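Nicotinate phosphoribosyltransferase (Saccharomyces cerevisiae, PDB 1VLP) catalyses the ATP-dependent synthesis of nicotinate D-ribonucleotide from nicotinic acid and phosphoribosyl diphosphate, the first step in making NAD from nicotinic acid. Local coordinates at residues E111-T116 / L129-G135; W246-V250 / N263-W268; S252-Y257 / V395-I401; Q307-D311 / I403-L407. All blocks are in the same frame, centred on the assembly; numbering follows the deposited sequence.

Interaction 1: E111-T116 / L129-G135; sequences EQISFT and LKILVSG
Residues 113-116 and 129-134 are extended strands of a beta hairpin. They run antiparallel at 172°, with axes 4.7 Å apart. The helix before I113 ends at Q112. L129 (chi1 m) packs its CD2 4.0 Å from F115 CE1. The pairing begins at K130, which forms a hydrogen-bonded pair with T116: K130 N to T116 O is 2.8 Å and T116 N to K130 O 2.9 Å. I131 faces F115 in a non-hydrogen-bonded pair, and its CG1 lies 3.4 Å from CD1 of the F115 ring (chi1 t). L132 pairs with S114 through S114 N to L132 O, 2.8 Å, and L132 N to S114 O, 3.0 Å. V133 sits opposite I113, CA to CA 4.6 Å. S134 N closes the pattern on Q112 O at 3.0 Å. G135, at phi 152°, turns the corner. I113, F115, I131 and V133 share an apolar face that packs on helices 59-71 and 144-159. S114, T116, K130 and L132 lie on the other. Strand 43-50 pairs with the far edge of 129-134.

Interaction 2: W246-V250 / N263-W268; sequences WVMGV and NAMDCW
W246 lays one face of its indole under the edge of W268 in an edge-to-face pair. The five-membered ring of W246 and the six-membered ring of W268 have centroids 5.0 Å apart and planes at 61°. Both side chains take chi1 t, with chi2 -119° for W246 and -103° for W268. Both segments are helical and cross at 113°, with axes 9.6 Å apart. The closest CA pair is V247 and A264, at 5.4 Å. A264 CB lies 3.8 Å from V247 CG2 and 4.2 Å from V250 CG2. C267 CB meets W246 CZ2 at 3.6 Å. V250 (chi1 t) reaches N263, CG1 to CB 3.9 Å. Helix 26-38 packs against both tryptophans. The W268 side chain is about 7 Å from those of Y27 and T241, which by similarity bind nicotinate. W246 NE1 donates to A264 O at 3.1 Å, and W268 N donates to the same oxygen at 3.0 Å. The buried indole NH is thus satisfied by a helix carbonyl within an otherwise apolar contact.

Interaction 3: S252-Y257 / V395-I401; sequences SISEDY and VNGNHAI
A type I' beta turn from V395 to N398 closes a tight hairpin against the C-terminal end of helix 244-254. N396 and G397 hold its two central positions with positive phi. V395 N to N398 O is 2.9 Å, and N398 N to V395 O is 2.8 Å. The N398 side chain (chi1 m) points to the helix end, and its ND2 donates to S252 O at 2.7 Å. S252 OG (chi1 m) lies 3.1 Å from H399 O. That bond is not settled, because M248 O also lies within reach of the single proton. One water binds S252 OG at 2.9 Å, Y257 OH at 3.0 Å and I401 N at 2.9 Å. N396 OD1 accepts from T43 N. I253 CG1 touches V395 CG1 at 3.8 Å, and S252 CB touches V395 CB at 3.6 Å. E255 leaves the helix with phi 62°, and its carboxylate turns to the hairpin. A second water accepts from H399 N at 3.0 Å and donates to E255 OE2 at only 2.4 Å.

Interaction 4: Q307-D311 / I403-L407; sequences QDSGD and ISDNL
This is a small loop-to-loop contact near the surface, held mainly by polar groups. Segment 307-311 starts on the last residue of strand 304-307, in the parallel sheet of the alpha/beta barrel-like domain of a type II phosphoribosyltransferase. It leads into helix 312-326, which D311 N-caps. Segment 403-407 is a loop before helix 414-423. The segments bury 159 Å² between them, and their closest CA atoms, those of G310 and N406, are 4.8 Å apart. The direct bond runs from D405 N to S309 OG, 3.0 Å at 164°, with S309 in chi1 p. S309 OG is also hydrogen-bonded to D283. G310 has phi 78° and psi -169°, and a CB there would lie a tight 3.2 Å from D405 CB. S404 (phi 71°) makes an ST turn, its OG accepting from N406 N at 3.0 Å. Within 307-311, Q307 NE2 makes a weak bond to S309 O at 3.0 Å. D308 binds H244, which by similarity becomes a phosphohistidine but is unmodified here. The S309 side chain lies about 9 Å from that of R306, a probable nicotinate-binding residue, consistent with a position near the nicotinate site. Two waters complete the contact. One donates to S309 O at 2.7 Å and D405 OD2 at 2.8 Å; D405 OD2 is also hydrogen-bonded to T287 OG1. The other accepts from G310 N and N406 ND2, both at 2.9 Å.

How the interactions relate
Interaction 1 comes first along the chain, in the N-terminal domain. The other three lie in the later, barrel-like part. Segments of interactions 2 and 3 alternate, as do those of 3 and 4, while 2 closes before 4 opens. Interactions 1 and 3 reach the same antiparallel sheet, at its opposite outer strands, with centres 20 Å apart. Interactions 2 and 3 share helix 244-254 and touch, M248 CG lying 3.4 Å from I401 O; their centres are 12 Å apart. Segments 395-401 and 403-407 nearly adjoin and link interactions 3 and 4, centres 21 Å apart. Centres of 1 and 4 are 29 Å apart. The late segments thus tie the N-terminal sheet to the barrel-like domain.

Interaction 1: E111-T116 / L129-G135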
loop_
_atom_site.group_PDB
_atom_site.type_symbol
_atom_site.label_atom_id
_atom_site.label_comp_id
_atom_site.label_asym_id
_atom_site.label_seq_id
_atom_site.Cartn_x
_atom_site.Cartn_y
_atom_site.Cartn_z
ATOM N N GLU A 111 -3.293 -3.357 -23.497
ATOM C CA GLU A 111 -2.123 -2.578 -23.880
ATOM C C GLU A 111 -1.118 -2.459 -22.760
ATOM O O GLU A 111 0.072 -2.510 -23.009
ATOM C CB GLU A 111 -2.549 -1.157 -24.268
ATOM C CG GLU A 111 -3.416 -1.053 -25.544
ATOM C CD GLU A 111 -3.814 0.403 -25.898
ATOM O OE1 GLU A 111 -3.717 1.310 -25.025
ATOM O OE2 GLU A 111 -4.233 0.633 -27.061
ATOM N N GLN A 112 -1.585 -2.359 -21.516
ATOM C CA GLN A 112 -0.704 -2.114 -20.366
ATOM C C GLN A 112 -0.115 -3.365 -19.710
ATOM O O GLN A 112 1.003 -3.300 -19.206
ATOM C CB GLN A 112 -1.423 -1.329 -19.284
ATOM C CG GLN A 112 -1.046 0.132 -19.216
ATOM C CD GLN A 112 -1.407 0.884 -20.482
ATOM O OE1 GLN A 112 -0.559 1.053 -21.358
ATOM N NE2 GLN A 112 -2.658 1.355 -20.578
ATOM N N ILE A 113 -0.882 -4.458 -19.640
ATOM C CA ILE A 113 -0.406 -5.684 -18.957
ATOM C C ILE A 113 0.187 -6.651 -19.954
ATOM O O ILE A 113 -0.462 -6.988 -20.967
ATOM C CB ILE A 113 -1.542 -6.409 -18.190
ATOM C CG1 ILE A 113 -2.235 -5.449 -17.240
ATOM C CG2 ILE A 113 -1.014 -7.610 -17.467
ATOM C CD1 ILE A 113 -3.452 -6.078 -16.510
ATOM N N SER A 114 1.413 -7.073 -19.675
ATOM C CA SER A 114 2.021 -8.164 -20.373
ATOM C C SER A 114 2.108 -9.302 -19.382
ATOM O O SER A 114 2.901 -9.244 -18.501
ATOM C CB SER A 114 3.436 -7.797 -20.808
ATOM O OG SER A 114 4.102 -8.928 -21.363
ATOM N N PHE A 115 1.238 -10.298 -19.544
ATOM C CA PHE A 115 1.118 -11.452 -18.632
ATOM C C PHE A 115 1.385 -12.735 -19.408
ATOM O O PHE A 115 0.670 -13.083 -20.375
ATOM C CB PHE A 115 -0.289 -11.432 -18.024
ATOM C CG PHE A 115 -0.639 -12.622 -17.196
ATOM C CD1 PHE A 115 0.318 -13.303 -16.411
ATOM C CD2 PHE A 115 -1.955 -13.084 -17.188
ATOM C CE1 PHE A 115 -0.059 -14.368 -15.602
ATOM C CE2 PHE A 115 -2.332 -14.170 -16.396
ATOM C CZ PHE A 115 -1.383 -14.825 -15.610
ATOM N N THR A 116 2.501 -13.365 -19.060
ATOM C CA THR A 116 2.888 -14.657 -19.568
ATOM C C THR A 116 3.112 -15.595 -18.365
ATOM O O THR A 116 3.171 -15.187 -17.187
ATOM C CB THR A 116 4.177 -14.551 -20.438
ATOM O OG1 THR A 116 5.231 -13.978 -19.672
ATOM C CG2 THR A 116 3.936 -13.671 -21.629
ATOM N N LEU A 129 4.529 -17.024 -12.913
ATOM C CA LEU A 129 3.933 -15.887 -13.611
ATOM C C LEU A 129 4.954 -14.828 -13.934
ATOM O O LEU A 129 5.881 -14.570 -13.156
ATOM C CB LEU A 129 2.804 -15.229 -12.785
ATOM C CG LEU A 129 1.812 -16.137 -12.078
ATOM C CD1 LEU A 129 0.758 -15.297 -11.424
ATOM C CD2 LEU A 129 1.236 -17.142 -13.040
ATOM N N LYS A 130 4.811 -14.241 -15.119
ATOM C CA LYS A 130 5.592 -13.092 -15.512
ATOM C C LYS A 130 4.606 -11.981 -15.861
ATOM O O LYS A 130 3.789 -12.145 -16.757
ATOM C CB LYS A 130 6.495 -13.429 -16.701
ATOM C CG LYS A 130 7.447 -12.316 -17.021
ATOM C CD LYS A 130 8.484 -12.720 -18.082
ATOM C CE LYS A 130 9.012 -11.501 -18.809
ATOM N NZ LYS A 130 10.082 -11.856 -19.806
ATOM N N ILE A 131 4.691 -10.875 -15.137
ATOM C CA ILE A 131 3.780 -9.739 -15.347
ATOM C C ILE A 131 4.535 -8.440 -15.364
ATOM O O ILE A 131 5.185 -8.096 -14.387
ATOM C CB ILE A 131 2.627 -9.691 -14.322
ATOM C CG1 ILE A 131 1.786 -10.983 -14.355
ATOM C CG2 ILE A 131 1.681 -8.508 -14.626
ATOM C CD1 ILE A 131 0.959 -11.192 -13.072
ATOM N N LEU A 132 4.449 -7.736 -16.487
ATOM C CA LEU A 132 4.917 -6.362 -16.601
ATOM C C LEU A 132 3.767 -5.432 -16.941
ATOM O O LEU A 132 2.935 -5.760 -17.764
ATOM C CB LEU A 132 5.958 -6.262 -17.699
ATOM C CG LEU A 132 7.277 -6.977 -17.445
ATOM C CD1 LEU A 132 8.065 -6.934 -18.708
ATOM C CD2 LEU A 132 8.017 -6.323 -16.320
ATOM N N VAL A 133 3.706 -4.282 -16.273
ATOM C CA VAL A 133 2.697 -3.287 -16.514
ATOM C C VAL A 133 3.411 -1.983 -16.965
ATOM O O VAL A 133 4.233 -1.440 -16.222
ATOM C CB VAL A 133 1.813 -3.030 -15.283
ATOM C CG1 VAL A 133 0.688 -2.132 -15.632
ATOM C CG2 VAL A 133 1.304 -4.349 -14.633
ATOM N N SER A 134 3.178 -1.561 -18.200
ATOM C CA SER A 134 3.965 -0.489 -18.746
ATOM C C SER A 134 3.110 0.423 -19.608
ATOM O O SER A 134 2.178 0.026 -20.303
ATOM C CB SER A 134 5.161 -1.054 -19.507
ATOM O OG SER A 134 6.028 -0.058 -20.037
ATOM N N GLY A 135 3.496 1.675 -19.556
ATOM C CA GLY A 135 2.774 2.763 -20.258
ATOM C C GLY A 135 2.943 4.071 -19.545
ATOM O O GLY A 135 3.826 4.193 -18.674
HETATM O O HOH W 1 2.861 -2.418 -22.036
HETATM O O HOH W 2 5.047 -11.022 -19.420
#

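Interaction 2: W246-V250 / N263-W268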
loop_
_atom_site.group_PDB
_atom_site.type_symbol
_atom_site.label_atom_id
_atom_site.label_comp_id
_atom_site.label_asym_id
_atom_site.label_seq_id
_atom_site.Cartn_x
_atom_site.Cartn_y
_atom_site.Cartn_z
ATOM N N TRP A 246 6.207 7.414 -5.401
ATOM C CA TRP A 246 6.269 8.847 -5.634
ATOM C C TRP A 246 7.667 9.366 -5.664
ATOM O O TRP A 246 8.095 9.873 -6.698
ATOM C CB TRP A 246 5.395 9.610 -4.622
ATOM C CG TRP A 246 5.338 11.063 -4.888
ATOM C CD1 TRP A 246 5.765 12.053 -4.048
ATOM C CD2 TRP A 246 4.802 11.728 -6.045
ATOM N NE1 TRP A 246 5.549 13.262 -4.613
ATOM C CE2 TRP A 246 4.960 13.113 -5.830
ATOM C CE3 TRP A 246 4.206 11.290 -7.248
ATOM C CZ2 TRP A 246 4.557 14.074 -6.772
ATOM C CZ3 TRP A 246 3.808 12.238 -8.174
ATOM C CH2 TRP A 246 3.978 13.598 -7.938
ATOM N N VAL A 247 8.426 9.290 -4.566
ATOM C CA VAL A 247 9.795 9.859 -4.651
ATOM C C VAL A 247 10.710 9.063 -5.589
ATOM O O VAL A 247 11.597 9.645 -6.172
ATOM C CB VAL A 247 10.505 10.152 -3.276
ATOM C CG1 VAL A 247 10.879 8.911 -2.565
ATOM C CG2 VAL A 247 11.770 11.076 -3.501
HETATM N N MSE A 248 10.503 7.754 -5.686
HETATM C CA MSE A 248 11.262 6.878 -6.659
HETATM C C MSE A 248 11.056 7.403 -8.053
HETATM O O MSE A 248 12.029 7.605 -8.780
HETATM C CB MSE A 248 10.819 5.430 -6.541
HETATM C CG MSE A 248 11.130 4.738 -5.231
HETATM SE SE MSE A 248 10.328 2.974 -5.173
HETATM C CE MSE A 248 11.333 2.109 -6.602
ATOM N N GLY A 249 9.800 7.690 -8.453
ATOM C CA GLY A 249 9.550 8.246 -9.785
ATOM C C GLY A 249 10.134 9.627 -9.985
ATOM O O GLY A 249 10.764 9.920 -10.985
ATOM N N VAL A 250 9.942 10.522 -9.002
ATOM C CA VAL A 250 10.536 11.857 -9.037
ATOM C C VAL A 250 12.046 11.828 -9.242
ATOM O O VAL A 250 12.582 12.550 -10.086
ATOM C CB VAL A 250 10.148 12.730 -7.767
ATOM C CG1 VAL A 250 10.924 14.000 -7.710
ATOM C CG2 VAL A 250 8.628 13.009 -7.776
ATOM N N ASN A 263 12.083 17.732 -3.792
ATOM C CA ASN A 263 11.271 17.929 -4.991
ATOM C C ASN A 263 9.958 17.187 -4.890
ATOM O O ASN A 263 8.910 17.721 -5.272
ATOM C CB ASN A 263 12.015 17.493 -6.237
ATOM C CG ASN A 263 13.087 18.485 -6.641
ATOM O OD1 ASN A 263 13.020 19.652 -6.283
ATOM N ND2 ASN A 263 14.088 18.019 -7.390
ATOM N N ALA A 264 10.000 15.966 -4.344
ATOM C CA ALA A 264 8.808 15.179 -4.158
ATOM C C ALA A 264 7.858 15.846 -3.161
ATOM O O ALA A 264 6.666 15.833 -3.406
ATOM C CB ALA A 264 9.112 13.744 -3.695
HETATM N N MSE A 265 8.357 16.372 -2.041
HETATM C CA MSE A 265 7.461 17.043 -1.086
HETATM C C MSE A 265 6.841 18.285 -1.722
HETATM O O MSE A 265 5.635 18.534 -1.602
HETATM C CB MSE A 265 8.187 17.469 0.182
HETATM C CG MSE A 265 8.728 16.332 0.974
HETATM SE SE MSE A 265 9.431 17.040 2.691
HETATM C CE MSE A 265 10.896 18.031 2.174
ATOM N N ASP A 266 7.666 19.076 -2.399
ATOM C CA ASP A 266 7.146 20.259 -3.048
ATOM C C ASP A 266 6.015 19.916 -3.965
ATOM O O ASP A 266 4.970 20.600 -3.974
ATOM C CB ASP A 266 8.232 20.942 -3.853
ATOM C CG ASP A 266 9.125 21.800 -3.013
ATOM O OD1 ASP A 266 8.658 22.357 -2.021
ATOM O OD2 ASP A 266 10.289 21.973 -3.396
ATOM N N CYS A 267 6.218 18.919 -4.804
ATOM C CA CYS A 267 5.226 18.588 -5.743
ATOM C C CYS A 267 3.956 18.105 -5.064
ATOM O O CYS A 267 2.845 18.428 -5.474
ATOM C CB CYS A 267 5.704 17.477 -6.666
ATOM S SG CYS A 267 6.698 17.996 -8.009
ATOM N N TRP A 268 4.124 17.303 -4.014
ATOM C CA TRP A 268 2.975 16.756 -3.300
ATOM C C TRP A 268 2.185 17.923 -2.711
ATOM O O TRP A 268 0.979 18.003 -2.859
ATOM C CB TRP A 268 3.443 15.769 -2.212
ATOM C CG TRP A 268 2.357 14.908 -1.611
ATOM C CD1 TRP A 268 1.757 15.060 -0.409
ATOM C CD2 TRP A 268 1.792 13.712 -2.185
ATOM N NE1 TRP A 268 0.871 14.040 -0.175
ATOM C CE2 TRP A 268 0.847 13.214 -1.259
ATOM C CE3 TRP A 268 1.981 13.032 -3.394
ATOM C CZ2 TRP A 268 0.119 12.049 -1.488
ATOM C CZ3 TRP A 268 1.234 11.870 -3.628
ATOM C CH2 TRP A 268 0.321 11.404 -2.680
#

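Interaction 3: S252-Y257 / V395-I401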
loop_
_atom_site.group_PDB
_atom_site.type_symbol
_atom_site.label_atom_id
_atom_site.label_comp_id
_atom_site.label_asym_id
_atom_site.label_seq_id
_atom_site.Cartn_x
_atom_site.Cartn_y
_atom_site.Cartn_z
ATOM N N SER A 252 13.849 9.257 -10.529
ATOM C CA SER A 252 14.207 8.546 -11.761
ATOM C C SER A 252 13.949 9.322 -13.049
ATOM O O SER A 252 14.557 9.010 -14.105
ATOM C CB SER A 252 13.443 7.249 -11.840
ATOM O OG SER A 252 13.908 6.389 -10.862
ATOM N N ILE A 253 13.031 10.285 -12.992
ATOM C CA ILE A 253 12.696 11.064 -14.164
ATOM C C ILE A 253 13.995 11.685 -14.699
ATOM O O ILE A 253 14.308 11.545 -15.863
ATOM C CB ILE A 253 11.586 12.106 -13.887
ATOM C CG1 ILE A 253 10.237 11.408 -13.724
ATOM C CG2 ILE A 253 11.444 13.045 -15.057
ATOM C CD1 ILE A 253 9.162 12.237 -13.130
ATOM N N SER A 254 14.793 12.323 -13.856
ATOM C CA SER A 254 16.029 12.885 -14.366
ATOM C C SER A 254 17.265 12.453 -13.571
ATOM O O SER A 254 18.344 12.953 -13.810
ATOM C CB SER A 254 15.895 14.410 -14.453
ATOM O OG SER A 254 15.224 14.909 -13.305
ATOM N N GLU A 255 17.088 11.498 -12.659
ATOM C CA GLU A 255 18.175 10.971 -11.843
ATOM C C GLU A 255 18.830 12.035 -10.932
ATOM O O GLU A 255 19.997 11.933 -10.569
ATOM C CB GLU A 255 19.169 10.180 -12.710
ATOM C CG GLU A 255 18.511 8.922 -13.311
ATOM C CD GLU A 255 19.521 7.936 -13.844
ATOM O OE1 GLU A 255 20.391 8.334 -14.653
ATOM O OE2 GLU A 255 19.451 6.757 -13.449
ATOM N N ASP A 256 18.045 13.046 -10.543
ATOM C CA ASP A 256 18.462 13.950 -9.497
ATOM C C ASP A 256 18.014 13.354 -8.150
ATOM O O ASP A 256 16.924 13.687 -7.625
ATOM C CB ASP A 256 17.848 15.347 -9.677
ATOM C CG ASP A 256 18.509 16.389 -8.767
ATOM O OD1 ASP A 256 19.224 16.011 -7.796
ATOM O OD2 ASP A 256 18.351 17.592 -9.050
ATOM N N TYR A 257 18.862 12.486 -7.583
ATOM C CA TYR A 257 18.542 11.882 -6.309
ATOM C C TYR A 257 18.855 12.851 -5.200
ATOM O O TYR A 257 18.175 12.837 -4.186
ATOM C CB TYR A 257 19.284 10.563 -6.095
ATOM C CG TYR A 257 18.700 9.449 -6.930
ATOM C CD1 TYR A 257 19.010 9.339 -8.292
ATOM C CD2 TYR A 257 17.810 8.526 -6.374
ATOM C CE1 TYR A 257 18.467 8.310 -9.049
ATOM C CE2 TYR A 257 17.265 7.522 -7.112
ATOM C CZ TYR A 257 17.603 7.407 -8.450
ATOM O OH TYR A 257 17.033 6.404 -9.186
ATOM N N VAL A 395 11.485 4.207 -15.051
ATOM C CA VAL A 395 10.812 5.487 -15.350
ATOM C C VAL A 395 11.549 6.215 -16.502
ATOM O O VAL A 395 12.731 6.508 -16.352
ATOM C CB VAL A 395 10.773 6.393 -14.106
ATOM C CG1 VAL A 395 9.928 7.667 -14.382
ATOM C CG2 VAL A 395 10.152 5.647 -12.852
ATOM N N ASN A 396 10.858 6.456 -17.636
ATOM C CA ASN A 396 11.515 7.069 -18.790
ATOM C C ASN A 396 12.862 6.357 -19.080
ATOM O O ASN A 396 13.871 6.972 -19.366
ATOM C CB ASN A 396 11.735 8.547 -18.528
ATOM C CG ASN A 396 10.450 9.360 -18.637
ATOM O OD1 ASN A 396 9.386 8.805 -18.950
ATOM N ND2 ASN A 396 10.562 10.663 -18.457
ATOM N N GLY A 397 12.853 5.030 -18.984
ATOM C CA GLY A 397 14.011 4.213 -19.315
ATOM C C GLY A 397 15.067 4.115 -18.234
ATOM O O GLY A 397 15.997 3.291 -18.362
ATOM N N ASN A 398 14.928 4.893 -17.171
ATOM C CA ASN A 398 15.909 4.935 -16.081
ATOM C C ASN A 398 15.498 3.973 -14.999
ATOM O O ASN A 398 14.320 3.749 -14.768
ATOM C CB ASN A 398 15.987 6.322 -15.463
ATOM C CG ASN A 398 16.464 7.368 -16.425
ATOM O OD1 ASN A 398 17.379 7.128 -17.207
ATOM N ND2 ASN A 398 15.884 8.542 -16.368
ATOM N N HIS A 399 16.469 3.395 -14.316
ATOM C CA HIS A 399 16.178 2.457 -13.224
ATOM C C HIS A 399 15.503 3.165 -12.039
ATOM O O HIS A 399 15.940 4.253 -11.650
ATOM C CB HIS A 399 17.478 1.856 -12.701
ATOM C CG HIS A 399 18.187 0.986 -13.685
ATOM N ND1 HIS A 399 17.652 -0.198 -14.138
ATOM C CD2 HIS A 399 19.376 1.137 -14.317
ATOM C CE1 HIS A 399 18.498 -0.752 -14.999
ATOM N NE2 HIS A 399 19.542 0.045 -15.128
ATOM N N ALA A 400 14.495 2.530 -11.452
ATOM C CA ALA A 400 13.841 3.010 -10.234
ATOM C C ALA A 400 14.389 2.158 -9.086
ATOM O O ALA A 400 14.468 0.934 -9.218
ATOM C CB ALA A 400 12.348 2.867 -10.321
ATOM N N ILE A 401 14.764 2.793 -7.973
ATOM C CA ILE A 401 15.380 2.057 -6.842
ATOM C C ILE A 401 14.872 2.537 -5.508
ATOM O O ILE A 401 14.344 3.636 -5.403
ATOM C CB ILE A 401 16.923 2.194 -6.814
ATOM C CG1 ILE A 401 17.367 3.674 -6.608
ATOM C CG2 ILE A 401 17.517 1.618 -8.080
ATOM C CD1 ILE A 401 18.641 3.858 -5.915
HETATM O O HOH W 3 14.355 5.697 -8.093
HETATM O O HOH W 4 19.163 4.611 -14.572
#

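Interaction 4: Q307-D311 / I403-L407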
loop_
_atom_site.group_PDB
_atom_site.type_symbol
_atom_site.label_atom_id
_atom_site.label_comp_id
_atom_site.label_asym_id
_atom_site.label_seq_id
_atom_site.Cartn_x
_atom_site.Cartn_y
_atom_site.Cartn_z
ATOM N N GLN A 307 6.531 4.999 9.292
ATOM C CA GLN A 307 7.639 4.063 9.498
ATOM C C GLN A 307 7.312 2.744 8.728
ATOM O O GLN A 307 6.278 2.136 8.953
ATOM C CB GLN A 307 7.864 3.826 10.970
ATOM C CG GLN A 307 9.060 2.925 11.327
ATOM C CD GLN A 307 8.772 1.460 11.229
ATOM O OE1 GLN A 307 7.746 0.969 11.745
ATOM N NE2 GLN A 307 9.704 0.721 10.625
ATOM N N ASP A 308 8.172 2.372 7.791
ATOM C CA ASP A 308 7.909 1.284 6.884
ATOM C C ASP A 308 9.063 0.287 6.755
ATOM O O ASP A 308 8.894 -0.737 6.064
ATOM C CB ASP A 308 7.609 1.868 5.506
ATOM C CG ASP A 308 6.847 0.899 4.601
ATOM O OD1 ASP A 308 5.900 0.220 5.080
ATOM O OD2 ASP A 308 7.206 0.864 3.405
ATOM N N SER A 309 10.232 0.604 7.313
ATOM C CA SER A 309 11.356 -0.327 7.320
ATOM C C SER A 309 12.334 -0.076 8.448
ATOM O O SER A 309 12.295 0.946 9.137
ATOM C CB SER A 309 12.147 -0.263 6.016
ATOM O OG SER A 309 12.824 0.978 5.868
ATOM N N GLY A 310 13.243 -1.025 8.633
ATOM C CA GLY A 310 14.230 -0.902 9.678
ATOM C C GLY A 310 13.652 -1.242 11.021
ATOM O O GLY A 310 12.552 -1.744 11.126
ATOM N N ASP A 311 14.394 -0.940 12.066
ATOM C CA ASP A 311 13.950 -1.192 13.438
ATOM C C ASP A 311 13.039 -0.077 13.951
ATOM O O ASP A 311 13.474 1.093 14.030
ATOM C CB ASP A 311 15.152 -1.326 14.355
ATOM C CG ASP A 311 14.743 -1.735 15.759
ATOM O OD1 ASP A 311 14.450 -0.846 16.557
ATOM O OD2 ASP A 311 14.651 -2.951 16.050
ATOM N N ILE A 403 16.305 2.422 -1.325
ATOM C CA ILE A 403 17.403 2.109 -0.430
ATOM C C ILE A 403 16.817 1.492 0.836
ATOM O O ILE A 403 17.264 0.422 1.266
ATOM C CB ILE A 403 18.292 3.341 -0.134
ATOM C CG1 ILE A 403 19.060 3.734 -1.402
ATOM C CG2 ILE A 403 19.264 3.037 1.006
ATOM C CD1 ILE A 403 19.683 5.056 -1.340
ATOM N N SER A 404 15.787 2.139 1.395
ATOM C CA SER A 404 15.147 1.763 2.674
ATOM C C SER A 404 16.096 2.071 3.830
ATOM O O SER A 404 17.193 2.532 3.624
ATOM C CB SER A 404 14.694 0.293 2.755
ATOM O OG SER A 404 15.694 -0.531 3.307
ATOM N N ASP A 405 15.610 1.850 5.057
ATOM C CA ASP A 405 16.405 2.020 6.287
ATOM C C ASP A 405 17.054 0.695 6.748
ATOM O O ASP A 405 17.856 0.692 7.679
ATOM C CB ASP A 405 15.516 2.593 7.402
ATOM C CG ASP A 405 15.395 4.131 7.356
ATOM O OD1 ASP A 405 16.183 4.782 6.665
ATOM O OD2 ASP A 405 14.521 4.662 8.076
ATOM N N ASN A 406 16.729 -0.404 6.079
ATOM C CA ASN A 406 17.438 -1.689 6.261
ATOM C C ASN A 406 18.535 -1.618 5.213
ATOM O O ASN A 406 18.335 -2.038 4.076
ATOM C CB ASN A 406 16.453 -2.834 6.018
ATOM C CG ASN A 406 16.916 -4.164 6.590
ATOM O OD1 ASN A 406 18.103 -4.475 6.616
ATOM N ND2 ASN A 406 15.955 -4.962 7.049
ATOM N N LEU A 407 19.655 -0.996 5.590
ATOM C CA LEU A 407 20.637 -0.378 4.655
ATOM C C LEU A 407 21.295 -1.244 3.564
ATOM O O LEU A 407 21.618 -0.732 2.470
HETATM O O HOH W 5 13.937 2.825 10.078
HETATM O O HOH W 6 13.449 -3.497 7.130
#